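Side-chain contacts in spike protein S1 (Bat coronavirus HKU9, PDB 5GYQ), which probably attaches the virion to the host cell by engaging a receptor, this piece of the spike being its putative receptor-binding domain: residues 70-73 with 74-77; 54-58 with 59-63. All blocks are in the same frame, centred on the assembly; numbering follows the deposited sequence.

Interaction 1 of 2, residues 70-73 with 74-77; sequences RINE and THLN. With NAG (2-acetamido-2-deoxy-beta-D-glucopyranose), chain B.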
ATOM      1  N   ARG A  70       1.757   0.955   7.316  1.00 16.16           N
ATOM      2  CA  ARG A  70       0.743   1.240   8.319  1.00 15.11           C
ATOM      3  C   ARG A  70       0.383   2.720   8.267  1.00 17.63           C
ATOM      4  O   ARG A  70       1.166   3.537   7.780  1.00 16.28           O
ATOM      5  CB  ARG A  70       1.223   0.839   9.716  1.00 17.23           C
ATOM      6  CG  ARG A  70       2.486   1.533  10.196  1.00 20.62           C
ATOM      7  CD  ARG A  70       2.913   0.975  11.545  1.00 24.59           C
ATOM      8  NE  ARG A  70       3.085  -0.475  11.489  1.00 31.03           N
ATOM      9  CZ  ARG A  70       2.759  -1.311  12.470  1.00 38.89           C
ATOM     10  NH1 ARG A  70       2.237  -0.847  13.598  1.00 34.78           N
ATOM     11  NH2 ARG A  70       2.950  -2.617  12.320  1.00 29.63           N
ATOM     12  N   ILE A  71      -0.799   3.063   8.767  1.00 15.15           N
ATOM     13  CA  ILE A  71      -1.320   4.420   8.609  1.00 13.98           C
ATOM     14  C   ILE A  71      -2.403   4.688   9.653  1.00 17.13           C
ATOM     15  O   ILE A  71      -3.215   3.812   9.932  1.00 19.39           O
ATOM     16  CB  ILE A  71      -1.875   4.621   7.167  1.00 14.48           C
ATOM     17  CG1 ILE A  71      -2.249   6.077   6.896  1.00 10.62           C
ATOM     18  CG2 ILE A  71      -3.057   3.691   6.895  1.00 13.07           C
ATOM     19  CD1 ILE A  71      -2.630   6.333   5.438  1.00 14.30           C
ATOM     20  N   ASN A  72      -2.420   5.876  10.254  1.00 12.93           N
ATOM     21  CA  ASN A  72      -3.465   6.136  11.241  1.00 17.04           C
ATOM     22  C   ASN A  72      -4.636   6.883  10.607  1.00 14.27           C
ATOM     23  O   ASN A  72      -4.573   7.258   9.433  1.00 16.45           O
ATOM     24  CB  ASN A  72      -2.899   6.861  12.483  1.00 15.18           C
ATOM     25  CG  ASN A  72      -2.604   8.349  12.272  1.00 17.60           C
ATOM     26  OD1 ASN A  72      -2.833   8.926  11.209  1.00 16.76           O
ATOM     27  ND2 ASN A  72      -2.088   8.976  13.333  1.00 15.97           N
ATOM     28  N   GLU A  73      -5.704   7.074  11.379  1.00 19.99           N
ATOM     29  CA  GLU A  73      -6.977   7.558  10.843  1.00 21.06           C
ATOM     30  C   GLU A  73      -6.890   8.921  10.151  1.00 16.26           C
ATOM     31  O   GLU A  73      -7.468   9.109   9.083  1.00 20.07           O
ATOM     32  CB  GLU A  73      -8.023   7.618  11.957  1.00 22.75           C
ATOM     33  CG  GLU A  73      -9.405   8.078  11.491  1.00 25.84           C
ATOM     34  CD  GLU A  73     -10.170   7.011  10.716  1.00 36.91           C
ATOM     35  OE1 GLU A  73     -11.197   7.349  10.090  1.00 38.26           O
ATOM     36  OE2 GLU A  73      -9.758   5.832  10.735  1.00 41.79           O
ATOM     37  N   THR A  74      -6.179   9.864  10.762  1.00 15.50           N
ATOM     38  CA  THR A  74      -6.017  11.202  10.193  1.00 16.57           C
ATOM     39  C   THR A  74      -5.396  11.133   8.799  1.00 17.29           C
ATOM     40  O   THR A  74      -5.931  11.673   7.816  1.00 17.75           O
ATOM     41  CB  THR A  74      -5.127  12.090  11.095  1.00 20.01           C
ATOM     42  OG1 THR A  74      -5.642  12.099  12.434  1.00 26.62           O
ATOM     43  CG2 THR A  74      -5.068  13.515  10.562  1.00 20.05           C
ATOM     44  N   HIS A  75      -4.262  10.448   8.728  1.00 17.29           N
ATOM     45  CA  HIS A  75      -3.513  10.320   7.488  1.00 14.83           C
ATOM     46  C   HIS A  75      -4.286   9.519   6.452  1.00 14.76           C
ATOM     47  O   HIS A  75      -4.177   9.783   5.258  1.00 13.94           O
ATOM     48  CB  HIS A  75      -2.156   9.672   7.754  1.00 10.88           C
ATOM     49  CG  HIS A  75      -1.243  10.507   8.596  1.00 10.23           C
ATOM     50  ND1 HIS A  75      -0.241   9.963   9.366  1.00 12.32           N
ATOM     51  CD2 HIS A  75      -1.178  11.847   8.782  1.00 13.22           C
ATOM     52  CE1 HIS A  75       0.403  10.932   9.996  1.00 13.02           C
ATOM     53  NE2 HIS A  75      -0.144  12.083   9.659  1.00 16.70           N
ATOM     54  N   LEU A  76      -5.067   8.545   6.913  1.00 12.71           N
ATOM     55  CA  LEU A  76      -5.889   7.739   6.011  1.00 13.34           C
ATOM     56  C   LEU A  76      -6.989   8.578   5.370  1.00 17.52           C
ATOM     57  O   LEU A  76      -7.222   8.501   4.159  1.00 16.14           O
ATOM     58  CB  LEU A  76      -6.504   6.550   6.755  1.00 14.23           C
ATOM     59  CG  LEU A  76      -7.374   5.629   5.896  1.00 21.28           C
ATOM     60  CD1 LEU A  76      -6.542   4.968   4.809  1.00 15.70           C
ATOM     61  CD2 LEU A  76      -8.074   4.588   6.753  1.00 20.04           C
ATOM     62  N   ASN A  77      -7.663   9.378   6.193  1.00 13.92           N
ATOM     63  CA  ASN A  77      -8.721  10.253   5.707  1.00 20.23           C
ATOM     64  C   ASN A  77      -8.173  11.294   4.742  1.00 16.98           C
ATOM     65  O   ASN A  77      -8.774  11.561   3.700  1.00 16.47           O
ATOM     66  CB  ASN A  77      -9.435  10.931   6.875  1.00 20.79           C
ATOM     67  CG  ASN A  77     -10.276   9.962   7.681  1.00 34.59           C
ATOM     68  OD1 ASN A  77     -10.774   8.967   7.151  1.00 33.40           O
ATOM     69  ND2 ASN A  77     -10.437  10.244   8.969  1.00 30.54           N
TER
HETATM   70  C1  NAG B   1      -1.743  10.371  13.374  1.00 14.48           C
HETATM   71  C2  NAG B   1      -2.508  11.118  14.442  1.00 25.09           C
HETATM   72  C3  NAG B   1      -2.245  12.611  14.315  1.00 27.48           C
HETATM   73  C4  NAG B   1      -0.744  12.889  14.354  1.00 19.22           C
HETATM   74  C5  NAG B   1       0.028  11.973  13.398  1.00 18.36           C
HETATM   75  C6  NAG B   1       1.521  12.031  13.620  1.00 19.28           C
HETATM   76  C7  NAG B   1      -4.544  10.012  15.244  1.00 26.32           C
HETATM   77  C8  NAG B   1      -6.017   9.822  15.042  1.00 23.01           C
HETATM   78  N2  NAG B   1      -3.932  10.832  14.378  1.00 24.07           N
HETATM   79  O3  NAG B   1      -2.907  13.270  15.386  1.00 24.26           O
HETATM   80  O4  NAG B   1      -0.471  14.218  13.916  1.00 27.74           O
HETATM   81  O5  NAG B   1      -0.355  10.595  13.549  1.00 18.06           O
HETATM   82  O6  NAG B   1       2.222  11.236  12.674  1.00 20.38           O
HETATM   83  O7  NAG B   1      -3.929   9.450  16.146  1.00 21.89           O
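The main-chain oxygen of Asn72 accepts from Leu76 N at 2.9 Å, and one residue on Glu73 O takes Asn77 N at the same length: these bonds build the first turn of helix 73-81, which follows strand 63-71. Asn72 is the N-cap. Its CG sits between the backbone N and the carbonyl carbon (chi1 76°), which turns OD1 back to the helix, where His75 N meets it in a nearly straight bond of 3.2 Å (171° at the hydrogen). The other branch of the same amide carries sugar: ND2 is joined covalently to C1 of an N-acetylglucosamine and is also hydrogen-bonded to Ser146. One side chain thus caps the helix and bears the glycan, with Asn72-Glu73-Thr74 forming the Asn-X-Thr sequon. Thr74 also takes up a polar group of the sugar, which probably limits its swing: N2 of the acetamido group donates almost linearly to Thr74 OG1 at 2.9 Å. Against one face of the His75 ring lie Asn72 OD1 and, displaced to the rim, sugar C1. Tyr113 OH bonds to both His75 ND1 and Asn72 N, which should fix the imidazole beside the cap. On the apolar side, Ile71 holds CG1 anti to its main-chain N (chi1 -172°) and lays CD1 3.6 Å from Leu76 CA. Farther round, the bent chain of Glu73 and the amide of Asn77 meet with their planes nearly perpendicular, Asn77 ND2 coming from above the carboxylate plane to Glu73 OE1 at 3.2 Å.

Interaction 2 of 2, residues 54-58 with 59-63; sequences RRLAS and MCYGS
Tyr61 has CG anti to its carbonyl carbon (chi1 -58°), which sends the ring back toward helix 53-56, while Met59, its CG held between the backbone N and the carbonyl carbon (chi1 50°), folds toward Arg55. The phenol then donates to the main-chain oxygen of Leu56. Tyr61 OH and Leu56 O are modelled 2.5 Å apart, very short for such a bond, so the exact length is doubtful; the acceptor lies in the ring plane, at its edge. Leu56 also brings CD2 to 3.8 Å from Tyr61 OH, the two side chains crossing at about a right angle, and both rest on Leu156 of strand 146-157.

One residue earlier, Arg55 O is gripped twice by Ser58, whose N donates at 3.1 Å and whose OG donates at 2.7 Å, both from the same face of the carbonyl. Two donors of one residue thus hold a single oxygen, the OG bond tying the side chain to the same acceptor as the backbone N, and the N-H bond closes a turn of the i to i+3 kind just past the weakly bonded helix. The same OG lies in the plane of the Arg55 guanidinium, at its edge, and receives a weak bond from Arg55 NH1 at 3.4 Å. Over one guanidinium face, shifted toward the rim, sits Met59 SD, 3.8 Å from Arg55 CD; the methionine CG meanwhile packs 3.7 Å from Arg55 O.

Beyond this turn the chain is tied down by the Cys60-Cys166 disulfide and by backbone bonding of Tyr61 with Val165. The whole is a side-chain-bonded turn after a short helix, leading into strand 63-71 of the antiparallel sheet of the betacoronavirus S1 C-terminal domain.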
ATOM      1  N   ARG A  54     -15.967  -4.680  -6.610  1.00 34.68           N
ATOM      2  CA  ARG A  54     -16.556  -5.979  -6.924  1.00 36.39           C
ATOM      3  C   ARG A  54     -15.934  -6.580  -8.185  1.00 28.96           C
ATOM      4  O   ARG A  54     -15.977  -7.792  -8.392  1.00 35.52           O
ATOM      5  CB  ARG A  54     -18.076  -5.855  -7.089  1.00 40.73           C
ATOM      6  CG  ARG A  54     -18.506  -5.061  -8.310  1.00 35.90           C
ATOM      7  CD  ARG A  54     -19.931  -4.534  -8.174  1.00 43.52           C
ATOM      8  NE  ARG A  54     -20.939  -5.542  -8.483  1.00 45.89           N
ATOM      9  CZ  ARG A  54     -21.962  -5.343  -9.309  1.00 44.56           C
ATOM     10  NH1 ARG A  54     -22.113  -4.172  -9.910  1.00 43.69           N
ATOM     11  NH2 ARG A  54     -22.836  -6.314  -9.534  1.00 40.15           N
ATOM     12  N   ARG A  55     -15.344  -5.725  -9.016  1.00 24.74           N
ATOM     13  CA  ARG A  55     -14.751  -6.151 -10.281  1.00 25.75           C
ATOM     14  C   ARG A  55     -13.249  -6.390 -10.156  1.00 33.35           C
ATOM     15  O   ARG A  55     -12.665  -7.138 -10.941  1.00 34.87           O
ATOM     16  CB  ARG A  55     -15.014  -5.103 -11.366  1.00 31.12           C
ATOM     17  CG  ARG A  55     -15.845  -5.586 -12.542  1.00 42.25           C
ATOM     18  CD  ARG A  55     -15.109  -6.638 -13.350  1.00 42.22           C
ATOM     19  NE  ARG A  55     -15.478  -6.597 -14.764  1.00 42.22           N
ATOM     20  CZ  ARG A  55     -15.376  -7.632 -15.592  1.00 47.68           C
ATOM     21  NH1 ARG A  55     -14.933  -8.799 -15.146  1.00 51.69           N
ATOM     22  NH2 ARG A  55     -15.729  -7.503 -16.864  1.00 52.79           N
ATOM     23  N   LEU A  56     -12.647  -5.743  -9.160  1.00 33.09           N
ATOM     24  CA  LEU A  56     -11.198  -5.739  -8.938  1.00 29.62           C
ATOM     25  C   LEU A  56     -10.525  -7.099  -9.132  1.00 30.60           C
ATOM     26  O   LEU A  56      -9.659  -7.257  -9.993  1.00 29.79           O
ATOM     27  CB  LEU A  56     -10.902  -5.234  -7.521  1.00 30.13           C
ATOM     28  CG  LEU A  56      -9.645  -4.421  -7.193  1.00 45.58           C
ATOM     29  CD1 LEU A  56      -9.417  -4.430  -5.685  1.00 40.93           C
ATOM     30  CD2 LEU A  56      -8.398  -4.902  -7.925  1.00 25.64           C
ATOM     31  N   ALA A  57     -10.929  -8.074  -8.326  1.00 23.84           N
ATOM     32  CA  ALA A  57     -10.234  -9.355  -8.267  1.00 31.39           C
ATOM     33  C   ALA A  57     -10.769 -10.381  -9.260  1.00 32.80           C
ATOM     34  O   ALA A  57     -10.461 -11.566  -9.150  1.00 39.35           O
ATOM     35  CB  ALA A  57     -10.311  -9.917  -6.854  1.00 25.19           C
ATOM     36  N   SER A  58     -11.560  -9.929 -10.229  1.00 32.65           N
ATOM     37  CA  SER A  58     -12.223 -10.846 -11.151  1.00 31.41           C
ATOM     38  C   SER A  58     -11.604 -10.854 -12.546  1.00 34.68           C
ATOM     39  O   SER A  58     -11.912 -11.724 -13.358  1.00 40.59           O
ATOM     40  CB  SER A  58     -13.710 -10.504 -11.262  1.00 36.81           C
ATOM     41  OG  SER A  58     -13.900  -9.286 -11.961  1.00 44.03           O
ATOM     42  N   MET A  59     -10.738  -9.889 -12.832  1.00 36.36           N
ATOM     43  CA  MET A  59     -10.170  -9.780 -14.172  1.00 35.97           C
ATOM     44  C   MET A  59      -8.647  -9.732 -14.164  1.00 30.56           C
ATOM     45  O   MET A  59      -8.020  -9.707 -13.106  1.00 29.73           O
ATOM     46  CB  MET A  59     -10.732  -8.547 -14.886  1.00 42.83           C
ATOM     47  CG  MET A  59     -10.648  -7.263 -14.081  1.00 39.77           C
ATOM     48  SD  MET A  59     -11.623  -5.930 -14.809  1.00 50.06           S
ATOM     49  CE  MET A  59     -10.819  -5.741 -16.397  1.00 45.23           C
ATOM     50  N   CYS A  60      -8.061  -9.727 -15.358  1.00 32.17           N
ATOM     51  CA  CYS A  60      -6.611  -9.725 -15.510  1.00 34.23           C
ATOM     52  C   CYS A  60      -6.078  -8.315 -15.735  1.00 32.81           C
ATOM     53  O   CYS A  60      -6.826  -7.410 -16.099  1.00 32.08           O
ATOM     54  CB  CYS A  60      -6.193 -10.634 -16.668  1.00 34.99           C
ATOM     55  SG  CYS A  60      -6.590 -12.384 -16.430  1.00 43.30           S
ATOM     56  N   TYR A  61      -4.779  -8.138 -15.523  1.00 28.53           N
ATOM     57  CA  TYR A  61      -4.156  -6.829 -15.667  1.00 31.51           C
ATOM     58  C   TYR A  61      -2.794  -6.918 -16.343  1.00 32.70           C
ATOM     59  O   TYR A  61      -2.190  -7.988 -16.404  1.00 32.83           O
ATOM     60  CB  TYR A  61      -4.018  -6.158 -14.298  1.00 28.71           C
ATOM     61  CG  TYR A  61      -5.334  -5.990 -13.583  1.00 27.45           C
ATOM     62  CD1 TYR A  61      -6.154  -4.901 -13.849  1.00 23.25           C
ATOM     63  CD2 TYR A  61      -5.762  -6.923 -12.649  1.00 24.77           C
ATOM     64  CE1 TYR A  61      -7.359  -4.745 -13.203  1.00 20.85           C
ATOM     65  CE2 TYR A  61      -6.970  -6.775 -11.997  1.00 25.53           C
ATOM     66  CZ  TYR A  61      -7.763  -5.684 -12.277  1.00 27.78           C
ATOM     67  OH  TYR A  61      -8.968  -5.528 -11.631  1.00 26.89           O
ATOM     68  N   GLY A  62      -2.320  -5.785 -16.855  1.00 35.83           N
ATOM     69  CA  GLY A  62      -1.000  -5.712 -17.456  1.00 40.11           C
ATOM     70  C   GLY A  62       0.080  -5.909 -16.412  1.00 35.20           C
ATOM     71  O   GLY A  62       1.112  -6.525 -16.676  1.00 41.77           O
ATOM     72  N   SER A  63      -0.172  -5.379 -15.220  1.00 31.85           N
ATOM     73  CA  SER A  63       0.715  -5.543 -14.073  1.00 27.86           C
ATOM     74  C   SER A  63       0.008  -5.084 -12.807  1.00 30.19           C
ATOM     75  O   SER A  63      -0.922  -4.268 -12.865  1.00 27.67           O
ATOM     76  CB  SER A  63       2.014  -4.755 -14.261  1.00 38.41           C
ATOM     77  OG  SER A  63       1.804  -3.375 -14.017  1.00 36.92           O
TER

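Overall arrangement
Read from the N terminus, interaction 2 comes first and is complete before interaction 1 begins, so the two neither nest nor cross. Both are local contacts within a continuous run of residues, a helix exit in 54-63 and a helix start in 70-77; neither closes a long loop. Residues 54-63 lead from helix 53-56 into strand 63-71, and residues 70-77 from that strand into helix 73-81. The centres of interactions 1 and 2 lie 26 Å apart on opposite sides of the chain's centre, with nearest atoms about 14 Å apart. The end that carries the Cys60-Cys166 disulfide and the glycan-bearing end are joined through the strand between them.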